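Local coordinates for Os03g0854200 protein (Oryza sativa Japonica Group, PDB 3HKM), which binds double-stranded DNA and single-stranded RNA and shows hydrolytic DNase and phosphorolytic RNase activity in vitro, and is a probable component of the exosome, at residues 15-20 / 223-228. Residues are numbered along the deposited sequence; the frame is centred on the assembly and turned at random.
Sequences RPFSCT and SDFMRT
One face of the F225 ring takes the edge of the F17 ring, while the backbone N of C19 sits at the F225 rim, 4.0 Å from CZ. The two phenyls form a T-shaped (edge-to-face) pair, centroids 4.8 Å apart and planes at 79°. F17 leads with its CD2–CE2 side: CE2 comes within 3.3 Å of F225 CG and also touches F225 CB, whereas CD2 lies 3.5 Å from F225 CD2, off the middle of the face. F225 CG stands anti to the backbone N (chi1 -177°), which carries the ring out from the helix to the strand. There F225 CZ reaches S18 CA, and F225 CE2 meets C19 CB at 4.2 Å. In this RNase PH fold, strand 17-21 is an outermost strand of the mixed five-stranded sheet, and the long helix 205-229 near the end of the modelled chain packs its last turns beside it, the local axes 10.4 Å apart and inclined by 25°. Replacing F225 with an alanine would probably leave the F17 edge without its aromatic partner and open a gap between strand and helix beside C19. W33 of the adjacent strand 29-35 also meets the F225 ring, and L230 touches both F225 and C19. Backbone hydrogen bonding between S18 and A34 ties this edge strand to its neighbour.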
loop_
_atom_site.group_PDB
_atom_site.type_symbol
_atom_site.label_atom_id
_atom_site.label_comp_id
_atom_site.label_asym_id
_atom_site.label_seq_id
_atom_site.Cartn_x
_atom_site.Cartn_y
_atom_site.Cartn_z
ATOM N N ARG A 15 -11.871 6.806 4.131
ATOM C CA ARG A 15 -11.587 7.835 5.119
ATOM C C ARG A 15 -10.742 8.909 4.432
ATOM O O ARG A 15 -10.121 8.643 3.400
ATOM C CB ARG A 15 -10.903 7.241 6.351
ATOM C CG ARG A 15 -9.430 6.977 6.198
ATOM C CD ARG A 15 -9.090 5.529 6.561
ATOM N NE ARG A 15 -9.148 5.219 7.978
ATOM C CZ ARG A 15 -8.490 4.203 8.530
ATOM N NH1 ARG A 15 -7.740 3.405 7.779
ATOM N NH2 ARG A 15 -8.579 3.987 9.828
ATOM N N PRO A 16 -10.750 10.138 4.969
ATOM C CA PRO A 16 -10.011 11.193 4.263
ATOM C C PRO A 16 -8.512 10.876 4.206
ATOM O O PRO A 16 -7.920 10.594 5.247
ATOM C CB PRO A 16 -10.270 12.434 5.119
ATOM C CG PRO A 16 -11.546 12.112 5.891
ATOM C CD PRO A 16 -11.453 10.641 6.161
ATOM N N PHE A 17 -7.920 10.891 3.017
ATOM C CA PHE A 17 -6.472 10.688 2.894
ATOM C C PHE A 17 -5.725 11.991 2.614
ATOM O O PHE A 17 -6.311 12.990 2.179
ATOM C CB PHE A 17 -6.119 9.627 1.845
ATOM C CG PHE A 17 -6.934 9.720 0.590
ATOM C CD1 PHE A 17 -8.205 9.165 0.531
ATOM C CD2 PHE A 17 -6.432 10.355 -0.531
ATOM C CE1 PHE A 17 -8.965 9.250 -0.616
ATOM C CE2 PHE A 17 -7.187 10.447 -1.689
ATOM C CZ PHE A 17 -8.458 9.891 -1.732
ATOM N N SER A 18 -4.423 11.967 2.877
ATOM C CA SER A 18 -3.597 13.161 2.788
ATOM C C SER A 18 -2.157 12.749 2.568
ATOM O O SER A 18 -1.805 11.594 2.778
ATOM C CB SER A 18 -3.708 13.966 4.078
ATOM O OG SER A 18 -3.318 13.193 5.198
ATOM N N CYS A 19 -1.317 13.684 2.143
ATOM C CA CYS A 19 0.089 13.352 1.927
ATOM C C CYS A 19 0.981 14.581 1.877
ATOM O O CYS A 19 0.757 15.494 1.088
ATOM C CB CYS A 19 0.271 12.527 0.644
ATOM S SG CYS A 19 1.987 12.043 0.317
ATOM N N THR A 20 2.002 14.609 2.725
ATOM C CA THR A 20 3.040 15.613 2.558
ATOM C C THR A 20 4.101 15.083 1.606
ATOM O O THR A 20 4.701 14.035 1.847
ATOM C CB THR A 20 3.674 16.033 3.883
ATOM O OG1 THR A 20 5.017 16.487 3.646
ATOM C CG2 THR A 20 3.702 14.878 4.828
ATOM N N SER A 223 -6.362 7.108 -6.992
ATOM C CA SER A 223 -5.486 7.396 -8.131
ATOM C C SER A 223 -5.677 8.817 -8.699
ATOM O O SER A 223 -4.724 9.413 -9.200
ATOM C CB SER A 223 -5.603 6.319 -9.221
ATOM O OG SER A 223 -6.907 6.274 -9.776
ATOM N N ASP A 224 -6.892 9.358 -8.611
ATOM C CA ASP A 224 -7.149 10.747 -9.003
ATOM C C ASP A 224 -6.357 11.692 -8.094
ATOM O O ASP A 224 -5.950 12.773 -8.507
ATOM C CB ASP A 224 -8.644 11.097 -8.906
ATOM C CG ASP A 224 -9.505 10.418 -9.980
ATOM O OD1 ASP A 224 -8.961 9.793 -10.920
ATOM O OD2 ASP A 224 -10.751 10.520 -9.875
ATOM N N PHE A 225 -6.163 11.274 -6.845
ATOM C CA PHE A 225 -5.351 11.996 -5.866
ATOM C C PHE A 225 -3.868 11.935 -6.263
ATOM O O PHE A 225 -3.180 12.967 -6.336
ATOM C CB PHE A 225 -5.576 11.371 -4.479
ATOM C CG PHE A 225 -4.843 12.060 -3.348
ATOM C CD1 PHE A 225 -5.152 13.362 -2.985
ATOM C CD2 PHE A 225 -3.882 11.380 -2.618
ATOM C CE1 PHE A 225 -4.495 13.984 -1.936
ATOM C CE2 PHE A 225 -3.219 11.997 -1.566
ATOM C CZ PHE A 225 -3.523 13.305 -1.228
ATOM N N MET A 226 -3.386 10.719 -6.519
ATOM C CA MET A 226 -2.038 10.505 -7.033
ATOM C C MET A 226 -1.786 11.244 -8.350
ATOM O O MET A 226 -0.722 11.831 -8.543
ATOM C CB MET A 226 -1.766 9.011 -7.234
ATOM C CG MET A 226 -1.701 8.196 -5.946
ATOM S SD MET A 226 -1.443 6.426 -6.224
ATOM C CE MET A 226 -1.463 5.810 -4.549
ATOM N N ARG A 227 -2.757 11.216 -9.255
ATOM C CA ARG A 227 -2.551 11.785 -10.588
ATOM C C ARG A 227 -2.648 13.316 -10.661
ATOM O O ARG A 227 -2.072 13.948 -11.551
ATOM C CB ARG A 227 -3.503 11.134 -11.594
ATOM C CG ARG A 227 -3.123 9.702 -11.967
ATOM C CD ARG A 227 -2.314 9.639 -13.256
ATOM N NE ARG A 227 -1.803 8.296 -13.522
ATOM C CZ ARG A 227 -2.584 7.240 -13.693
ATOM N NH1 ARG A 227 -3.898 7.384 -13.624
ATOM N NH2 ARG A 227 -2.061 6.041 -13.928
ATOM N N THR A 228 -3.371 13.921 -9.733
ATOM C CA THR A 228 -3.522 15.368 -9.762
ATOM C C THR A 228 -2.880 16.046 -8.555
ATOM O O THR A 228 -1.767 16.553 -8.643
ATOM C CB THR A 228 -5.002 15.778 -9.876
ATOM O OG1 THR A 228 -5.527 15.295 -11.118
ATOM C CG2 THR A 228 -5.134 17.286 -9.839
#